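Local coordinates for protein regulator of nonsense transcripts 2 (Homo sapiens, PDB 4CEM) that acts as a factor in nonsense-mediated mRNA decay, here represented by its first MIF4G domain, an all-helical module that probably serves as a scaffold for protein contacts, at residues A[88-93]-A[122-127]; A[104-109]-A[150-155]; A[109-114]-A[159-164]. All blocks are in the same frame, centred on the assembly; numbering follows the deposited sequence.

Contact 1: A[88-93]-A[122-127]; sequences EAVASI and PSLLQV
Val90 of helix 86-95 reaches across to helix 120-137 with both of its methyl groups and settles between Ser123, Leu124 and Val127. CG1, anti to the backbone N (chi1 165°), does most of the work: it lies 3.5 Å from CA of Leu124 and 3.5 Å from CG2 of Val127, so it meets the backbone of one residue and the side chain of another about one turn further along. CG2, the branch beside the backbone N, instead meets the CB of Ser123 at 3.8 Å. Val90 and Val127 cross obliquely, and the CG1 of Val90 also touches the branching CB of Val127.

Leu124 takes part mainly through CD1. Its CB is set off beside the partner, but CG, anti to the backbone N (chi1 -171°), lets the end come nearer, and CD1 reaches CG1 of Val90 at 4.0 Å. The same methyl meets CG2 of Ile93 at 4.2 Å, the two side chains crossing at about a right angle.

The short helical segments 88-93 and 122-127 run in broadly the same direction, inclined at 46°, with axes 9.3 Å apart. Between them in the chain runs helix 103-116, so this is a contact between alternate helices of the alpha-helical stack that makes up a MIF4G domain, a HEAT-like fold of stacked helices. The interface is apolar: the hydroxyl of Ser123 is hydrogen-bonded back to the carbonyl of Asp119 in the preceding turn, while its CB faces Val90. Phe120 packs on Val90 and Ile93 from the start of helix 120-137, Val94 covers Leu124 and Val127, and Phe152 of helix 143-158 lies against Ile93.

Contact 2: A[104-109]-A[150-155]; sequences NCAVHL and LRFIAE
Ala106, Val107, Phe152 and Glu155 form the inner shell where helix 103-116 meets helix 143-158, two members of the all-helical MIF4G fold whose short segments are inclined at 40° with axes 10.3 Å apart. The Phe152 ring is the main body of the contact. Its CZ comes 3.7 Å from CB of Ala106, while the neighbouring CE1 lies 3.8 Å from CG2 of Val107. Both methyls approach the ring obliquely. Phe152 has CG anti to the backbone N (chi1 -165°), which starts the side chain on its way toward helix 103-116; there it and Val107 slide past each other in opposite directions.

CG2 of Val107 also touches CB of Glu155 at 3.8 Å, these two side chains crossing at about a right angle. An alanine in place of Phe152 would probably open a gap beside Ala106 and leave CG2 of Val107 with Glu155 alone against it from 150-155.

Further out, OE2 of Glu155 forms a salt bridge with Arg25, so the polar end of this buried residue is answered by the N-terminal part of the chain. Leu98 touches Phe152 from the loop before helix 103-116, and helix 189-204 lies behind, with His198 against Arg151 and Cys199 against Ala154. At the more open margin Arg151, stretched out through all its torsions, brings its guanidinium toward Asn104, but the approach is long: NH2 of Arg151 stops 4.4 Å from OD1 of Asn104.

Contact 3: A[109-114]-A[159-164]; sequences LCSLFH and VGIFTD
Ile161 carries its CD1 methyl into the surface of helix 103-116, where it rests between Cys110 and Ser111. This is the close part of the contact: CD1 is 3.7 Å from CB of Cys110 and 3.7 Å from OG of Ser111. CG1 of Ile161 stands anti to its carbonyl carbon (chi1 -70°), and the extended chain beyond it carries CD1 to the helix. CG1 of Val159 approaches the same Ser111 OG at 4.0 Å. That hydroxyl, with two methyl groups beside it, is held by hydrogen bonds to the carbonyl of Val107 one turn earlier and to ND2 of Asn32. Phe152 and Leu156 of helix 143-158 close over Cys110, and Leu156 also packs on Ile161.

Contacts are looser around His114, where the partly exposed Gly160 passes. CG of His114 is anti to the backbone N (chi1 173°), and CA of Ile161 lies over one face of the imidazole. The other approaches are also long: CE1 of His114 is 4.1 Å from the carbonyl O of Ile161, and NE2 is 4.2 Å from O of Gly160. NE2 is instead hydrogen-bonded to the carbonyl of Asn32, a bond that probably helps fix the ring's rotation.

The loop itself joins two helices by standard terminal signals. Gly160, with phi 79°, ends helix 143-158 in a Schellman motif, and Thr163 is the N-cap of helix 164-181, its side chain capping a backbone N: a tight interhelical turn of a HEAT-like MIF4G domain, laid against a neighbouring helix.

In the fold
All three contacts are buried and lie in the same MIF4G helical array, but contact 2 sits nearest the middle of the chain, its centre about 9 Å from the chain's centre against about 17 Å for contact 3 and 19 Å for contact 1. Contacts 2 and 3 both use helix 103-116 and meet helix 143-158 and the loop that follows it. Contact 1 joins the flanking helices 86-95 and 120-137, and reaches contact 2 through Ile93 on Phe152 and contact 3 through Leu124 on Phe162, among others. The chemistry differs: contact 1 is aliphatic, contact 2 adds an aromatic ring, a buried Glu155 paired with Arg25 and a looser Arg151-Asn104 side, and contact 3 mixes methyls with polar groups tied to the N-terminal region.

Contact 1: A[88-93]-A[122-127]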
loop_
_atom_site.group_PDB
_atom_site.type_symbol
_atom_site.label_atom_id
_atom_site.label_comp_id
_atom_site.label_asym_id
_atom_site.label_seq_id
_atom_site.Cartn_x
_atom_site.Cartn_y
_atom_site.Cartn_z
ATOM N N GLU A 88 6.055 12.409 19.991
ATOM C CA GLU A 88 7.228 11.528 19.903
ATOM C C GLU A 88 6.827 10.141 19.402
ATOM O O GLU A 88 7.472 9.583 18.513
ATOM C CB GLU A 88 7.932 11.404 21.265
ATOM C CG GLU A 88 8.423 12.720 21.866
ATOM C CD GLU A 88 7.378 13.425 22.729
ATOM O OE1 GLU A 88 6.268 13.730 22.229
ATOM O OE2 GLU A 88 7.664 13.678 23.921
ATOM N N ALA A 89 5.749 9.604 19.974
ATOM C CA ALA A 89 5.212 8.302 19.584
ATOM C C ALA A 89 4.772 8.302 18.122
ATOM O O ALA A 89 5.042 7.362 17.383
ATOM C CB ALA A 89 4.049 7.921 20.485
ATOM N N VAL A 90 4.101 9.368 17.706
ATOM C CA VAL A 90 3.710 9.519 16.312
ATOM C C VAL A 90 4.939 9.479 15.396
ATOM O O VAL A 90 4.926 8.815 14.361
ATOM C CB VAL A 90 2.916 10.822 16.105
ATOM C CG1 VAL A 90 2.824 11.173 14.630
ATOM C CG2 VAL A 90 1.528 10.694 16.717
ATOM N N ALA A 91 6.006 10.169 15.794
ATOM C CA ALA A 91 7.236 10.228 14.996
ATOM C C ALA A 91 7.876 8.851 14.819
ATOM O O ALA A 91 8.285 8.496 13.716
ATOM C CB ALA A 91 8.228 11.200 15.621
ATOM N N SER A 92 7.966 8.081 15.902
ATOM C CA SER A 92 8.463 6.700 15.832
ATOM C C SER A 92 7.640 5.871 14.842
ATOM O O SER A 92 8.185 5.190 13.984
ATOM C CB SER A 92 8.412 6.043 17.212
ATOM O OG SER A 92 9.258 6.712 18.131
ATOM N N ILE A 93 6.321 5.959 14.962
ATOM C CA ILE A 93 5.392 5.224 14.098
ATOM C C ILE A 93 5.579 5.575 12.617
ATOM O O ILE A 93 5.610 4.687 11.772
ATOM C CB ILE A 93 3.920 5.471 14.523
ATOM C CG1 ILE A 93 3.632 4.802 15.872
ATOM C CG2 ILE A 93 2.949 4.964 13.469
ATOM C CD1 ILE A 93 2.362 5.278 16.537
ATOM N N PRO A 122 -4.783 13.850 14.771
ATOM C CA PRO A 122 -4.258 15.108 14.200
ATOM C C PRO A 122 -2.726 15.151 14.100
ATOM O O PRO A 122 -2.186 15.558 13.068
ATOM C CB PRO A 122 -4.759 16.170 15.175
ATOM C CG PRO A 122 -5.951 15.562 15.833
ATOM C CD PRO A 122 -5.620 14.103 15.958
ATOM N N SER A 123 -2.038 14.706 15.150
ATOM C CA SER A 123 -0.573 14.583 15.114
ATOM C C SER A 123 -0.093 13.597 14.055
ATOM O O SER A 123 0.814 13.918 13.282
ATOM C CB SER A 123 -0.038 14.150 16.473
ATOM O OG SER A 123 -0.715 14.840 17.509
ATOM N N LEU A 124 -0.691 12.404 14.020
ATOM C CA LEU A 124 -0.314 11.376 13.030
ATOM C C LEU A 124 -0.464 11.923 11.616
ATOM O O LEU A 124 0.466 11.852 10.805
ATOM C CB LEU A 124 -1.162 10.108 13.198
ATOM C CG LEU A 124 -0.727 8.880 12.383
ATOM C CD1 LEU A 124 0.604 8.343 12.882
ATOM C CD2 LEU A 124 -1.785 7.781 12.408
ATOM N N LEU A 125 -1.635 12.484 11.332
ATOM C CA LEU A 125 -1.897 13.095 10.037
ATOM C C LEU A 125 -0.848 14.146 9.740
ATOM O O LEU A 125 -0.175 14.083 8.714
ATOM C CB LEU A 125 -3.283 13.740 10.019
ATOM C CG LEU A 125 -3.670 14.525 8.769
ATOM C CD1 LEU A 125 -3.681 13.609 7.557
ATOM C CD2 LEU A 125 -5.024 15.199 8.973
ATOM N N GLN A 126 -0.700 15.103 10.650
ATOM C CA GLN A 126 0.187 16.241 10.423
ATOM C C GLN A 126 1.622 15.777 10.159
ATOM O O GLN A 126 2.264 16.245 9.221
ATOM C CB GLN A 126 0.102 17.221 11.600
ATOM C CG GLN A 126 0.872 18.518 11.405
ATOM C CD GLN A 126 2.148 18.585 12.235
ATOM O OE1 GLN A 126 3.233 19.058 11.616
ATOM N NE2 GLN A 126 2.159 18.229 13.421
ATOM N N VAL A 127 2.088 14.807 10.938
ATOM C CA VAL A 127 3.447 14.283 10.783
ATOM C C VAL A 127 3.648 13.475 9.498
ATOM O O VAL A 127 4.753 13.459 8.954
ATOM C CB VAL A 127 3.871 13.430 11.995
ATOM C CG1 VAL A 127 5.299 12.929 11.825
ATOM C CG2 VAL A 127 3.751 14.241 13.275
#

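Contact 2: A[104-109]-A[150-155]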
loop_
_atom_site.group_PDB
_atom_site.type_symbol
_atom_site.label_atom_id
_atom_site.label_comp_id
_atom_site.label_asym_id
_atom_site.label_seq_id
_atom_site.Cartn_x
_atom_site.Cartn_y
_atom_site.Cartn_z
ATOM N N ASN A 104 -0.478 -4.548 9.867
ATOM C CA ASN A 104 -1.647 -4.779 10.716
ATOM C C ASN A 104 -1.368 -4.526 12.188
ATOM O O ASN A 104 -2.212 -3.973 12.880
ATOM C CB ASN A 104 -2.197 -6.195 10.540
ATOM C CG ASN A 104 -3.013 -6.364 9.259
ATOM O OD1 ASN A 104 -3.569 -5.403 8.719
ATOM N ND2 ASN A 104 -3.107 -7.607 8.784
ATOM N N CYS A 105 -0.196 -4.925 12.675
ATOM C CA CYS A 105 0.170 -4.648 14.064
ATOM C C CYS A 105 0.252 -3.144 14.316
ATOM O O CYS A 105 -0.324 -2.639 15.283
ATOM C CB CYS A 105 1.500 -5.301 14.434
ATOM S SG CYS A 105 1.985 -5.017 16.152
ATOM N N ALA A 106 0.950 -2.426 13.440
ATOM C CA ALA A 106 1.077 -0.974 13.581
ATOM C C ALA A 106 -0.301 -0.311 13.641
ATOM O O ALA A 106 -0.544 0.573 14.479
ATOM C CB ALA A 106 1.894 -0.396 12.440
ATOM N N VAL A 107 -1.206 -0.755 12.769
ATOM C CA VAL A 107 -2.550 -0.190 12.706
ATOM C C VAL A 107 -3.287 -0.498 14.006
ATOM O O VAL A 107 -4.024 0.348 14.527
ATOM C CB VAL A 107 -3.346 -0.734 11.484
ATOM C CG1 VAL A 107 -4.801 -0.293 11.530
ATOM C CG2 VAL A 107 -2.706 -0.274 10.182
ATOM N N HIS A 108 -3.078 -1.702 14.533
ATOM C CA HIS A 108 -3.659 -2.071 15.826
ATOM C C HIS A 108 -3.195 -1.140 16.907
ATOM O O HIS A 108 -4.002 -0.688 17.714
ATOM C CB HIS A 108 -3.337 -3.533 16.179
ATOM C CG HIS A 108 -3.557 -3.883 17.640
ATOM N ND1 HIS A 108 -4.775 -4.158 18.148
ATOM C CD2 HIS A 108 -2.655 -4.015 18.691
ATOM C CE1 HIS A 108 -4.663 -4.437 19.455
ATOM N NE2 HIS A 108 -3.362 -4.351 19.789
ATOM N N LEU A 109 -1.892 -0.847 16.940
ATOM C CA LEU A 109 -1.338 0.050 17.958
ATOM C C LEU A 109 -1.837 1.460 17.733
ATOM O O LEU A 109 -2.144 2.155 18.691
ATOM C CB LEU A 109 0.193 0.034 17.982
ATOM C CG LEU A 109 0.830 -1.246 18.545
ATOM C CD1 LEU A 109 2.347 -1.240 18.381
ATOM C CD2 LEU A 109 0.434 -1.476 19.999
ATOM N N LEU A 150 2.240 4.048 1.768
ATOM C CA LEU A 150 0.988 4.228 1.044
ATOM C C LEU A 150 -0.056 3.234 1.549
ATOM O O LEU A 150 -1.197 3.603 1.806
ATOM C CB LEU A 150 1.193 4.087 -0.462
ATOM C CG LEU A 150 0.030 4.606 -1.313
ATOM C CD1 LEU A 150 -0.051 6.121 -1.244
ATOM C CD2 LEU A 150 0.159 4.146 -2.759
ATOM N N ARG A 151 0.338 1.980 1.719
ATOM C CA ARG A 151 -0.576 0.995 2.267
ATOM C C ARG A 151 -0.997 1.384 3.676
ATOM O O ARG A 151 -2.170 1.254 4.042
ATOM C CB ARG A 151 0.061 -0.388 2.295
ATOM C CG ARG A 151 -0.783 -1.411 3.041
ATOM C CD ARG A 151 -0.047 -2.717 3.201
ATOM N NE ARG A 151 -0.817 -3.661 4.000
ATOM C CZ ARG A 151 -0.396 -4.880 4.324
ATOM N NH1 ARG A 151 0.794 -5.307 3.923
ATOM N NH2 ARG A 151 -1.167 -5.676 5.054
ATOM N N PHE A 152 -0.026 1.848 4.460
ATOM C CA PHE A 152 -0.256 2.206 5.854
ATOM C C PHE A 152 -1.287 3.339 5.940
ATOM O O PHE A 152 -2.317 3.176 6.588
ATOM C CB PHE A 152 1.069 2.592 6.514
ATOM C CG PHE A 152 1.042 2.643 8.036
ATOM C CD1 PHE A 152 -0.121 2.444 8.777
ATOM C CD2 PHE A 152 2.222 2.903 8.729
ATOM C CE1 PHE A 152 -0.101 2.512 10.158
ATOM C CE2 PHE A 152 2.241 2.972 10.110
ATOM C CZ PHE A 152 1.079 2.774 10.823
ATOM N N ILE A 153 -1.047 4.465 5.265
ATOM C CA ILE A 153 -2.016 5.577 5.321
ATOM C C ILE A 153 -3.382 5.179 4.750
ATOM O O ILE A 153 -4.426 5.687 5.209
ATOM C CB ILE A 153 -1.509 6.888 4.664
ATOM C CG1 ILE A 153 -1.324 6.729 3.159
ATOM C CG2 ILE A 153 -0.214 7.363 5.322
ATOM C CD1 ILE A 153 -0.925 8.017 2.478
ATOM N N ALA A 154 -3.369 4.262 3.774
ATOM C CA ALA A 154 -4.603 3.633 3.266
ATOM C C ALA A 154 -5.388 2.937 4.383
ATOM O O ALA A 154 -6.547 3.266 4.604
ATOM C CB ALA A 154 -4.289 2.649 2.155
ATOM N N GLU A 155 -4.763 2.005 5.105
ATOM C CA GLU A 155 -5.461 1.333 6.210
ATOM C C GLU A 155 -5.952 2.329 7.240
ATOM O O GLU A 155 -7.107 2.264 7.670
ATOM C CB GLU A 155 -4.582 0.299 6.924
ATOM C CG GLU A 155 -4.508 -1.058 6.247
ATOM C CD GLU A 155 -5.856 -1.728 6.049
ATOM O OE1 GLU A 155 -6.788 -1.532 6.854
ATOM O OE2 GLU A 155 -5.976 -2.474 5.075
#

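Contact 3: A[109-114]-A[159-164]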
loop_
_atom_site.group_PDB
_atom_site.type_symbol
_atom_site.label_atom_id
_atom_site.label_comp_id
_atom_site.label_asym_id
_atom_site.label_seq_id
_atom_site.Cartn_x
_atom_site.Cartn_y
_atom_site.Cartn_z
ATOM N N LEU A 109 -1.892 -0.847 16.940
ATOM C CA LEU A 109 -1.338 0.050 17.958
ATOM C C LEU A 109 -1.837 1.460 17.733
ATOM O O LEU A 109 -2.144 2.155 18.691
ATOM C CB LEU A 109 0.193 0.034 17.982
ATOM C CG LEU A 109 0.830 -1.246 18.545
ATOM C CD1 LEU A 109 2.347 -1.240 18.381
ATOM C CD2 LEU A 109 0.434 -1.476 19.999
ATOM N N CYS A 110 -1.932 1.874 16.470
ATOM C CA CYS A 110 -2.483 3.192 16.157
ATOM C C CYS A 110 -3.937 3.340 16.645
ATOM O O CYS A 110 -4.354 4.433 17.040
ATOM C CB CYS A 110 -2.385 3.489 14.660
ATOM S SG CYS A 110 -0.715 3.832 14.047
ATOM N N SER A 111 -4.691 2.239 16.648
ATOM C CA SER A 111 -6.082 2.254 17.109
ATOM C C SER A 111 -6.186 2.358 18.620
ATOM O O SER A 111 -7.107 2.992 19.135
ATOM C CB SER A 111 -6.839 1.013 16.625
ATOM O OG SER A 111 -6.842 0.942 15.210
ATOM N N LEU A 112 -5.264 1.732 19.346
ATOM C CA LEU A 112 -5.269 1.864 20.804
ATOM C C LEU A 112 -4.922 3.307 21.206
ATOM O O LEU A 112 -5.524 3.861 22.121
ATOM C CB LEU A 112 -4.312 0.870 21.460
ATOM C CG LEU A 112 -4.572 -0.630 21.284
ATOM C CD1 LEU A 112 -3.423 -1.418 21.893
ATOM C CD2 LEU A 112 -5.895 -1.041 21.906
ATOM N N PHE A 113 -3.965 3.913 20.512
ATOM C CA PHE A 113 -3.622 5.327 20.727
ATOM C C PHE A 113 -4.828 6.205 20.447
ATOM O O PHE A 113 -5.256 6.983 21.293
ATOM C CB PHE A 113 -2.469 5.765 19.813
ATOM C CG PHE A 113 -1.105 5.629 20.433
ATOM C CD1 PHE A 113 -0.648 6.575 21.347
ATOM C CD2 PHE A 113 -0.274 4.570 20.101
ATOM C CE1 PHE A 113 0.608 6.465 21.916
ATOM C CE2 PHE A 113 0.984 4.452 20.670
ATOM C CZ PHE A 113 1.426 5.401 21.579
ATOM N N HIS A 114 -5.372 6.057 19.246
ATOM C CA HIS A 114 -6.514 6.850 18.813
ATOM C C HIS A 114 -7.668 6.739 19.755
ATOM O O HIS A 114 -8.296 7.737 20.063
ATOM C CB HIS A 114 -6.951 6.422 17.424
ATOM C CG HIS A 114 -8.224 7.085 16.959
ATOM N ND1 HIS A 114 -8.317 8.409 16.762
ATOM C CD2 HIS A 114 -9.476 6.549 16.652
ATOM C CE1 HIS A 114 -9.563 8.710 16.352
ATOM N NE2 HIS A 114 -10.269 7.565 16.286
ATOM N N VAL A 159 -9.716 2.258 8.292
ATOM C CA VAL A 159 -9.982 1.900 9.681
ATOM C C VAL A 159 -10.517 3.087 10.500
ATOM O O VAL A 159 -10.787 2.955 11.687
ATOM C CB VAL A 159 -8.687 1.274 10.267
ATOM C CG1 VAL A 159 -8.328 1.817 11.644
ATOM C CG2 VAL A 159 -8.778 -0.243 10.205
ATOM N N GLY A 160 -10.677 4.249 9.868
ATOM C CA GLY A 160 -11.350 5.390 10.494
ATOM C C GLY A 160 -10.553 6.217 11.500
ATOM O O GLY A 160 -11.123 7.066 12.185
ATOM N N ILE A 161 -9.246 5.976 11.596
ATOM C CA ILE A 161 -8.370 6.815 12.409
ATOM C C ILE A 161 -8.276 8.195 11.766
ATOM O O ILE A 161 -8.395 9.211 12.448
ATOM C CB ILE A 161 -6.977 6.178 12.577
ATOM C CG1 ILE A 161 -7.088 4.937 13.475
ATOM C CG2 ILE A 161 -5.996 7.171 13.187
ATOM C CD1 ILE A 161 -5.872 4.040 13.463
ATOM N N PHE A 162 -8.080 8.220 10.448
ATOM C CA PHE A 162 -8.305 9.425 9.642
ATOM C C PHE A 162 -9.722 9.444 9.068
ATOM O O PHE A 162 -10.256 8.407 8.683
ATOM C CB PHE A 162 -7.324 9.497 8.473
ATOM C CG PHE A 162 -5.885 9.514 8.875
ATOM C CD1 PHE A 162 -5.476 10.022 10.103
ATOM C CD2 PHE A 162 -4.919 9.050 7.998
ATOM C CE1 PHE A 162 -4.136 10.030 10.456
ATOM C CE2 PHE A 162 -3.577 9.066 8.344
ATOM C CZ PHE A 162 -3.188 9.557 9.577
ATOM N N THR A 163 -10.308 10.634 8.974
ATOM C CA THR A 163 -11.623 10.795 8.380
ATOM C C THR A 163 -11.476 10.610 6.893
ATOM O O THR A 163 -10.369 10.651 6.378
ATOM C CB THR A 163 -12.205 12.194 8.632
ATOM O OG1 THR A 163 -11.373 13.190 8.000
ATOM C CG2 THR A 163 -12.343 12.469 10.135
ATOM N N ASP A 164 -12.585 10.407 6.196
ATOM C CA ASP A 164 -12.526 10.224 4.755
ATOM C C ASP A 164 -11.812 11.400 4.097
ATOM O O ASP A 164 -10.870 11.191 3.333
ATOM C CB ASP A 164 -13.927 10.059 4.165
ATOM C CG ASP A 164 -14.552 8.698 4.475
ATOM O OD1 ASP A 164 -13.939 7.851 5.160
ATOM O OD2 ASP A 164 -15.686 8.476 4.015
#